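Local coordinates for protein putative pyridoxal phosphate-dependent transferase (Clostridium difficile, PDB 4DQ6) that binds pyridoxal-5'-phosphate covalently through a lysine and belongs to the class I and II aminotransferase family of fold type I, at residues Met234-Thr239 and Ser247-Leu252; Ser202-Ser207 and His216-Ser221. All coordinates share one frame; numbering follows the deposited sequence.

How the contacts relate
Both contacts lie in the buried core, their centres about 11 Å apart, and both involve strands of the same mixed seven-stranded sheet beside one pyridoxal-5'-phosphate. Contact 1 joins strand 230-234 to the antiparallel strand 248-251 by main-chain bonds and apolar packing, and carries the lysine bonded to pyridoxal-5'-phosphate. Contact 2 works through polar groups gathered round a buried carboxylate: the turn after strand 199-203 faces pyridoxal-5'-phosphate, while Glu-204 reaches back to the loop before helix 224-228. The two meet where Met-234 CE packs 3.2 Å from Glu-204 OE1, and where Ile-205 touches Thr-237 and Lys-238. Chemistry thus follows place, strand pairing within the sheet and a buried carboxylate beyond a strand end.

Contact 1 of 2, residues Met234-Thr239 and Ser247-Leu252. With PLP (pyridoxal-5'-phosphate), chain C.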
ATOM      1  N   MET A 234      -4.836 -10.633  10.499  1.00 13.66           N
ATOM      2  CA  MET A 234      -6.179 -10.081  10.815  1.00 13.68           C
ATOM      3  C   MET A 234      -6.278  -8.685  10.256  1.00 13.26           C
ATOM      4  O   MET A 234      -5.277  -8.120   9.841  1.00 13.30           O
ATOM      5  CB  MET A 234      -6.481 -10.084  12.288  1.00 14.18           C
ATOM      6  CG  MET A 234      -6.708 -11.504  12.897  1.00 15.11           C
ATOM      7  SD  MET A 234      -6.779 -11.362  14.714  1.00 16.73           S
ATOM      8  CE  MET A 234      -7.504 -12.960  15.197  1.00 16.36           C
ATOM      9  N   ALA A 235      -7.478  -8.098  10.269  1.00 13.05           N
ATOM     10  CA  ALA A 235      -7.623  -6.766   9.707  1.00 12.71           C
ATOM     11  C   ALA A 235      -8.976  -6.255  10.172  1.00 13.00           C
ATOM     12  O   ALA A 235      -9.852  -7.060  10.473  1.00 14.01           O
ATOM     13  CB  ALA A 235      -7.632  -6.792   8.189  1.00 12.04           C
ATOM     14  N   PRO A 236      -9.203  -4.926  10.173  1.00 12.70           N
ATOM     15  CA  PRO A 236     -10.533  -4.376  10.355  1.00 13.17           C
ATOM     16  C   PRO A 236     -11.381  -4.353   9.102  1.00 13.11           C
ATOM     17  O   PRO A 236     -12.547  -3.951   9.164  1.00 12.59           O
ATOM     18  CB  PRO A 236     -10.221  -2.974  10.789  1.00 13.45           C
ATOM     19  CG  PRO A 236      -9.014  -2.592  10.046  1.00 13.20           C
ATOM     20  CD  PRO A 236      -8.198  -3.860  10.096  1.00 12.68           C
ATOM     21  N   THR A 237     -10.818  -4.745   7.960  1.00 12.07           N
ATOM     22  CA  THR A 237     -11.405  -4.426   6.678  1.00 12.47           C
ATOM     23  C   THR A 237     -12.664  -5.216   6.379  1.00 13.78           C
ATOM     24  O   THR A 237     -13.614  -4.663   5.854  1.00 14.52           O
ATOM     25  CB  THR A 237     -10.439  -4.554   5.510  1.00 11.97           C
ATOM     26  OG1 THR A 237      -9.885  -5.851   5.576  1.00 13.05           O
ATOM     27  CG2 THR A 237      -9.328  -3.548   5.614  1.00 13.14           C
ATOM     28  N   LYS A 238     -12.653  -6.512   6.599  1.00 12.89           N
ATOM     29  CA  LYS A 238     -13.856  -7.339   6.336  1.00 14.59           C
ATOM     30  C   LYS A 238     -14.909  -6.952   7.379  1.00 13.68           C
ATOM     31  O   LYS A 238     -16.074  -6.767   7.031  1.00 14.41           O
ATOM     32  CB  LYS A 238     -13.615  -8.835   6.430  1.00 17.05           C
ATOM     33  CG  LYS A 238     -12.795  -9.382   5.279  1.00 20.76           C
ATOM     34  CD  LYS A 238     -13.639  -9.603   4.002  1.00 23.01           C
ATOM     35  CE  LYS A 238     -12.814  -9.552   2.703  1.00 26.56           C
ATOM     36  NZ  LYS A 238     -12.172 -10.817   2.284  1.00 30.82           N
ATOM     37  N   THR A 239     -14.504  -6.855   8.635  1.00 13.30           N
ATOM     38  CA  THR A 239     -15.436  -6.560   9.766  1.00 12.88           C
ATOM     39  C   THR A 239     -16.221  -5.284   9.574  1.00 13.30           C
ATOM     40  O   THR A 239     -17.461  -5.249   9.728  1.00 13.50           O
ATOM     41  CB  THR A 239     -14.672  -6.496  11.055  1.00 12.93           C
ATOM     42  OG1 THR A 239     -13.839  -7.671  11.236  1.00 13.28           O
ATOM     43  CG2 THR A 239     -15.606  -6.173  12.305  1.00 14.30           C
ATOM     44  N   SER A 247      -5.810  -1.659   5.355  1.00 16.42           N
ATOM     45  CA  SER A 247      -5.174  -1.809   6.658  1.00 18.95           C
ATOM     46  C   SER A 247      -5.271  -3.231   7.064  1.00 15.94           C
ATOM     47  O   SER A 247      -6.353  -3.808   7.048  1.00 16.24           O
ATOM     48  CB  SER A 247      -5.975  -0.981   7.670  1.00 20.23           C
ATOM     49  OG  SER A 247      -5.574  -1.176   9.041  1.00 23.28           O
ATOM     50  N   SER A 248      -4.156  -3.835   7.514  1.00 13.62           N
ATOM     51  CA  SER A 248      -4.206  -5.145   8.098  1.00 13.64           C
ATOM     52  C   SER A 248      -2.976  -5.255   9.010  1.00 13.16           C
ATOM     53  O   SER A 248      -2.115  -4.369   9.067  1.00 12.61           O
ATOM     54  CB  SER A 248      -4.222  -6.218   7.057  1.00 13.40           C
ATOM     55  OG  SER A 248      -2.954  -6.364   6.476  1.00 15.27           O
ATOM     56  N   TYR A 249      -2.908  -6.336   9.764  1.00 12.36           N
ATOM     57  CA  TYR A 249      -1.789  -6.562  10.663  1.00 12.88           C
ATOM     58  C   TYR A 249      -1.463  -8.047  10.724  1.00 12.39           C
ATOM     59  O   TYR A 249      -2.321  -8.883  10.451  1.00 12.35           O
ATOM     60  CB  TYR A 249      -2.032  -5.941  12.054  1.00 13.23           C
ATOM     61  CG  TYR A 249      -3.313  -6.374  12.714  1.00 13.93           C
ATOM     62  CD1 TYR A 249      -4.486  -5.638  12.481  1.00 15.25           C
ATOM     63  CD2 TYR A 249      -3.399  -7.490  13.578  1.00 14.59           C
ATOM     64  CE1 TYR A 249      -5.680  -5.958  13.066  1.00 14.73           C
ATOM     65  CE2 TYR A 249      -4.631  -7.809  14.177  1.00 15.01           C
ATOM     66  CZ  TYR A 249      -5.759  -7.052  13.883  1.00 14.78           C
ATOM     67  OH  TYR A 249      -6.952  -7.402  14.486  1.00 16.89           O
ATOM     68  N   VAL A 250      -0.214  -8.336  11.095  1.00 12.37           N
ATOM     69  CA  VAL A 250       0.271  -9.648  11.318  1.00 12.29           C
ATOM     70  C   VAL A 250       0.741  -9.725  12.748  1.00 13.13           C
ATOM     71  O   VAL A 250       1.419  -8.810  13.254  1.00 12.93           O
ATOM     72  CB  VAL A 250       1.424  -9.860  10.334  1.00 12.93           C
ATOM     73  CG1 VAL A 250       1.785 -11.352  10.312  1.00 13.17           C
ATOM     74  CG2 VAL A 250       1.092  -9.444   8.916  1.00 13.47           C
ATOM     75  N   VAL A 251       0.501 -10.883  13.356  1.00 12.86           N
ATOM     76  CA  VAL A 251       0.867 -11.101  14.751  1.00 13.68           C
ATOM     77  C   VAL A 251       1.988 -12.149  14.704  1.00 13.97           C
ATOM     78  O   VAL A 251       1.726 -13.348  14.342  1.00 15.11           O
ATOM     79  CB  VAL A 251      -0.275 -11.612  15.636  1.00 13.73           C
ATOM     80  CG1 VAL A 251       0.242 -11.800  17.051  1.00 14.56           C
ATOM     81  CG2 VAL A 251      -1.468 -10.649  15.558  1.00 13.97           C
ATOM     82  N   LEU A 252       3.202 -11.771  15.120  1.00 15.48           N
ATOM     83  CA  LEU A 252       4.353 -12.704  15.064  1.00 15.56           C
ATOM     84  C   LEU A 252       5.015 -12.774  16.468  1.00 17.16           C
ATOM     85  O   LEU A 252       5.866 -11.976  16.823  1.00 17.58           O
ATOM     86  CB  LEU A 252       5.317 -12.265  13.983  1.00 15.57           C
ATOM     87  CG  LEU A 252       4.792 -11.905  12.621  1.00 15.32           C
ATOM     88  CD1 LEU A 252       4.646 -10.376  12.480  1.00 15.65           C
ATOM     89  CD2 LEU A 252       5.705 -12.474  11.549  1.00 15.16           C
TER
HETATM   90  N1  PLP C 401      -8.219 -13.497   3.286  1.00 18.65           N
HETATM   91  C2  PLP C 401      -9.479 -14.021   3.130  1.00 17.65           C
HETATM   92  C2A PLP C 401      -9.876 -15.397   3.571  1.00 17.10           C
HETATM   93  C3  PLP C 401     -10.534 -13.240   2.524  1.00 20.79           C
HETATM   94  O3  PLP C 401     -11.746 -13.749   2.350  1.00 22.34           O
HETATM   95  C4  PLP C 401     -10.237 -11.886   2.083  1.00 20.20           C
HETATM   96  C4A PLP C 401     -11.277 -11.043   1.393  1.00 26.28           C
HETATM   97  C5  PLP C 401      -8.881 -11.402   2.292  1.00 21.50           C
HETATM   98  C6  PLP C 401      -7.911 -12.242   2.884  1.00 19.17           C
HETATM   99  C5A PLP C 401      -8.571  -9.999   1.874  1.00 23.90           C
HETATM  100  O4P PLP C 401      -7.200  -9.987   1.659  1.00 31.94           O
HETATM  101  P   PLP C 401      -6.534  -8.524   1.466  1.00 33.76           P
HETATM  102  O1P PLP C 401      -6.444  -7.974   2.847  1.00 22.43           O
HETATM  103  O2P PLP C 401      -5.178  -8.940   0.768  1.00 26.52           O
HETATM  104  O3P PLP C 401      -7.592  -7.760   0.612  1.00 30.25           O
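The strand that ends at Met-234 runs almost exactly antiparallel to the start of strand 248-251, and Met-234 and Tyr-249 form a hydrogen-bonded pair: Met-234 N to Tyr-249 O is 3.1 Å and Tyr-249 N to Met-234 O is 3.0 Å, both nearly straight. Tyr-249 takes the crowded first torsion, CG between its backbone N and carbonyl carbon (chi1 54°), which folds the ring back over its partner. One ring face therefore lies above Met-234 O, toward the rim, and Met-234 CB approaches CE2 of Tyr-249 at 3.5 Å. The extended methionine crosses the ring obliquely, with SD 5.3 Å from the centroid of Tyr-249 in a Met-aromatic contact, and Tyr-249 OH hydrogen-bonds to Tyr-285 OH. Strand 248-251 is the antiparallel member of the otherwise largely parallel sheet of fold type I enzymes. Beyond the pair, Ala-235 CA and Ser-248 CA draw in to 4.1 Å before the first chain turns into a short, weakly bonded helix. Ala-235 CB and Pro-236 CD line Ser-247 O. Thr-237 CG2 lies 3.3 Å from Ser-247 O. Lys-238 makes no contact with the strand; its chain bends at chi2 (-80°) and chi4 (86°), and NZ is covalently bonded to C4A of pyridoxal-5'-phosphate at 1.3 Å, as in an internal aldimine.

Contact 2 of 2, residues Ser202-Ser207 and His216-Ser221; sequences SDEIHS and HIPMAS. With PLP (pyridoxal-5'-phosphate), chain C.
Glu-204 and His-216 cross at about a right angle, carboxylate and imidazole planes 77° apart, in a His-carboxylate hydrogen bond just past the end of strand 199-203, a central strand of the fold type I sheet. His-216 NE2 donates its N-H to Glu-204 OE1 at 2.8 Å; the oxygen lies in the imidazole plane, yet the donor stands well above the plane of the carboxylate. The ring reaches this position with CG anti to the backbone N (chi1 -178°), and Ser-207 CB lies over the centre of one face, a CH-pi contact 3.5 Å from the centroid of the His-216 ring. His-84 meets this histidine edge-to-face.

The other oxygen, OE2, is gripped from several sides. Met-219 N comes in on its syn lone pair at 3.0 Å from Glu-204 OE2, Ser-202 OG takes the anti lone pair, and a water that also accepts from Ala-220 N donates to it. Such a set of donors would favour the ionised form of this buried acid.

On the side of the type I turn 204-207 that faces pyridoxal-5'-phosphate, the neighbours of Glu-204 serve the ligand pocket. The Asp-203 carboxylate forms an Asx turn, OD1 accepting from Ile-205 N, which should help hold its rotation. Asp-203 OD2 then lies 2.5 Å from N1 of pyridoxal-5'-phosphate, where it probably stabilises a protonated pyridine nitrogen. Ile-205 brings CG2 to 3.5 Å from C2 of pyridoxal-5'-phosphate, and His-206 NE2 hydrogen-bonds O3 of pyridoxal-5'-phosphate at 2.7 Å, with O3 at the imidazole edge.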
ATOM      1  N   SER A 202      -2.059 -18.403   9.763  1.00 15.83           N
ATOM      2  CA  SER A 202      -3.502 -18.461   9.913  1.00 15.69           C
ATOM      3  C   SER A 202      -4.118 -17.154   9.454  1.00 14.78           C
ATOM      4  O   SER A 202      -3.895 -16.112  10.107  1.00 15.77           O
ATOM      5  CB  SER A 202      -3.843 -18.738  11.360  1.00 15.83           C
ATOM      6  OG  SER A 202      -5.245 -18.966  11.535  1.00 16.72           O
ATOM      7  N   ASP A 203      -4.912 -17.189   8.369  1.00 14.74           N
ATOM      8  CA  ASP A 203      -5.641 -16.042   7.892  1.00 13.35           C
ATOM      9  C   ASP A 203      -6.977 -15.997   8.624  1.00 12.03           C
ATOM     10  O   ASP A 203      -7.912 -16.729   8.305  1.00 11.71           O
ATOM     11  CB  ASP A 203      -5.834 -16.174   6.380  1.00 14.31           C
ATOM     12  CG  ASP A 203      -6.605 -15.064   5.753  1.00 15.05           C
ATOM     13  OD1 ASP A 203      -7.157 -14.226   6.468  1.00 17.04           O
ATOM     14  OD2 ASP A 203      -6.626 -15.014   4.509  1.00 16.26           O
ATOM     15  N   GLU A 204      -7.073 -15.004   9.514  1.00 12.40           N
ATOM     16  CA  GLU A 204      -8.186 -14.936  10.402  1.00 13.03           C
ATOM     17  C   GLU A 204      -8.907 -13.635  10.103  1.00 11.95           C
ATOM     18  O   GLU A 204      -9.542 -12.986  11.016  1.00 12.23           O
ATOM     19  CB  GLU A 204      -7.748 -15.146  11.870  1.00 14.19           C
ATOM     20  CG  GLU A 204      -7.069 -16.476  12.101  1.00 15.23           C
ATOM     21  CD  GLU A 204      -6.802 -16.836  13.541  1.00 15.41           C
ATOM     22  OE1 GLU A 204      -7.199 -16.098  14.467  1.00 16.99           O
ATOM     23  OE2 GLU A 204      -6.241 -17.963  13.741  1.00 16.71           O
ATOM     24  N   ILE A 205      -8.878 -13.270   8.823  1.00 12.08           N
ATOM     25  CA  ILE A 205      -9.455 -11.972   8.489  1.00 12.17           C
ATOM     26  C   ILE A 205     -10.968 -11.952   8.820  1.00 13.14           C
ATOM     27  O   ILE A 205     -11.520 -10.877   9.151  1.00 12.41           O
ATOM     28  CB  ILE A 205      -9.199 -11.540   7.058  1.00 12.79           C
ATOM     29  CG1 ILE A 205      -9.508 -10.015   6.877  1.00 13.40           C
ATOM     30  CG2 ILE A 205     -10.025 -12.355   6.108  1.00 13.07           C
ATOM     31  CD1 ILE A 205      -9.102  -9.465   5.513  1.00 14.09           C
ATOM     32  N   HIS A 206     -11.683 -13.061   8.752  1.00 11.48           N
ATOM     33  CA  HIS A 206     -13.147 -13.043   9.056  1.00 12.04           C
ATOM     34  C   HIS A 206     -13.462 -13.263  10.526  1.00 11.88           C
ATOM     35  O   HIS A 206     -14.604 -13.578  10.891  1.00 12.77           O
ATOM     36  CB  HIS A 206     -13.903 -14.091   8.239  1.00 12.51           C
ATOM     37  CG  HIS A 206     -13.787 -13.946   6.751  1.00 12.95           C
ATOM     38  ND1 HIS A 206     -14.695 -13.185   6.014  1.00 13.85           N
ATOM     39  CD2 HIS A 206     -12.832 -14.410   5.858  1.00 13.19           C
ATOM     40  CE1 HIS A 206     -14.328 -13.224   4.724  1.00 14.10           C
ATOM     41  NE2 HIS A 206     -13.169 -13.955   4.618  1.00 14.63           N
ATOM     42  N   SER A 207     -12.496 -13.032  11.404  1.00 11.46           N
ATOM     43  CA  SER A 207     -12.531 -13.468  12.808  1.00 12.38           C
ATOM     44  C   SER A 207     -13.625 -12.774  13.626  1.00 12.56           C
ATOM     45  O   SER A 207     -14.098 -13.300  14.624  1.00 13.47           O
ATOM     46  CB  SER A 207     -11.188 -13.186  13.489  1.00 12.38           C
ATOM     47  OG  SER A 207     -10.839 -11.809  13.376  1.00 13.53           O
ATOM     48  N   HIS A 216     -15.068 -17.500  17.563  1.00 14.95           N
ATOM     49  CA  HIS A 216     -13.756 -17.528  16.970  1.00 14.64           C
ATOM     50  C   HIS A 216     -12.692 -17.883  17.979  1.00 15.11           C
ATOM     51  O   HIS A 216     -12.595 -17.255  19.052  1.00 15.99           O
ATOM     52  CB  HIS A 216     -13.403 -16.198  16.317  1.00 14.10           C
ATOM     53  CG  HIS A 216     -12.087 -16.205  15.669  1.00 14.29           C
ATOM     54  ND1 HIS A 216     -11.855 -16.885  14.521  1.00 15.32           N
ATOM     55  CD2 HIS A 216     -10.881 -15.626  16.045  1.00 14.34           C
ATOM     56  CE1 HIS A 216     -10.543 -16.762  14.204  1.00 14.84           C
ATOM     57  NE2 HIS A 216      -9.940 -16.038  15.154  1.00 15.03           N
ATOM     58  N   ILE A 217     -11.843 -18.838  17.604  1.00 15.60           N
ATOM     59  CA  ILE A 217     -10.651 -19.235  18.381  1.00 15.46           C
ATOM     60  C   ILE A 217      -9.405 -18.981  17.535  1.00 15.23           C
ATOM     61  O   ILE A 217      -9.197 -19.690  16.550  1.00 15.14           O
ATOM     62  CB  ILE A 217     -10.688 -20.752  18.688  1.00 17.54           C
ATOM     63  CG1 ILE A 217     -11.994 -21.164  19.356  1.00 19.45           C
ATOM     64  CG2 ILE A 217      -9.464 -21.169  19.493  1.00 17.18           C
ATOM     65  CD1 ILE A 217     -12.306 -20.479  20.652  1.00 22.79           C
ATOM     66  N   PRO A 218      -8.576 -18.002  17.872  1.00 14.89           N
ATOM     67  CA  PRO A 218      -7.345 -17.804  17.155  1.00 14.81           C
ATOM     68  C   PRO A 218      -6.506 -19.058  17.373  1.00 15.64           C
ATOM     69  O   PRO A 218      -6.298 -19.493  18.511  1.00 17.39           O
ATOM     70  CB  PRO A 218      -6.757 -16.524  17.787  1.00 14.60           C
ATOM     71  CG  PRO A 218      -7.965 -15.865  18.404  1.00 14.79           C
ATOM     72  CD  PRO A 218      -8.826 -16.952  18.855  1.00 15.51           C
ATOM     73  N   MET A 219      -5.939 -19.565  16.291  1.00 15.94           N
ATOM     74  CA  MET A 219      -5.114 -20.729  16.434  1.00 17.07           C
ATOM     75  C   MET A 219      -3.971 -20.525  17.416  1.00 18.27           C
ATOM     76  O   MET A 219      -3.621 -21.400  18.221  1.00 19.47           O
ATOM     77  CB  MET A 219      -4.578 -21.096  15.056  1.00 17.33           C
ATOM     78  CG  MET A 219      -3.513 -22.184  15.024  1.00 18.24           C
ATOM     79  SD  MET A 219      -4.010 -23.846  15.593  1.00 20.41           S
ATOM     80  CE  MET A 219      -4.325 -24.610  14.000  1.00 20.92           C
ATOM     81  N   ALA A 220      -3.333 -19.376  17.327  1.00 17.44           N
ATOM     82  CA  ALA A 220      -2.185 -19.072  18.183  1.00 18.42           C
ATOM     83  C   ALA A 220      -2.554 -18.921  19.652  1.00 19.78           C
ATOM     84  O   ALA A 220      -1.655 -18.921  20.499  1.00 22.99           O
ATOM     85  CB  ALA A 220      -1.554 -17.754  17.715  1.00 17.93           C
ATOM     86  N   SER A 221      -3.842 -18.802  19.971  1.00 19.24           N
ATOM     87  CA  SER A 221      -4.312 -18.530  21.328  1.00 19.93           C
ATOM     88  C   SER A 221      -4.465 -19.797  22.194  1.00 21.18           C
ATOM     89  O   SER A 221      -4.718 -19.725  23.394  1.00 22.80           O
ATOM     90  CB  SER A 221      -5.663 -17.791  21.303  1.00 18.97           C
ATOM     91  OG  SER A 221      -6.752 -18.653  20.990  1.00 19.05           O
TER
HETATM   92  N1  PLP C 401      -8.219 -13.497   3.286  1.00 18.65           N
HETATM   93  C2  PLP C 401      -9.479 -14.021   3.130  1.00 17.65           C
HETATM   94  C2A PLP C 401      -9.876 -15.397   3.571  1.00 17.10           C
HETATM   95  C3  PLP C 401     -10.534 -13.240   2.524  1.00 20.79           C
HETATM   96  O3  PLP C 401     -11.746 -13.749   2.350  1.00 22.34           O
HETATM   97  C4  PLP C 401     -10.237 -11.886   2.083  1.00 20.20           C
HETATM   98  C4A PLP C 401     -11.277 -11.043   1.393  1.00 26.28           C
HETATM   99  C5  PLP C 401      -8.881 -11.402   2.292  1.00 21.50           C
HETATM  100  C6  PLP C 401      -7.911 -12.242   2.884  1.00 19.17           C
HETATM  101  C5A PLP C 401      -8.571  -9.999   1.874  1.00 23.90           C
HETATM  102  O4P PLP C 401      -7.200  -9.987   1.659  1.00 31.94           O
HETATM  103  P   PLP C 401      -6.534  -8.524   1.466  1.00 33.76           P
HETATM  104  O1P PLP C 401      -6.444  -7.974   2.847  1.00 22.43           O
HETATM  105  O2P PLP C 401      -5.178  -8.940   0.768  1.00 26.52           O
HETATM  106  O3P PLP C 401      -7.592  -7.760   0.612  1.00 30.25           O
HETATM  107  O   HOH W   1      -4.002 -17.380  15.457  1.00 17.62           O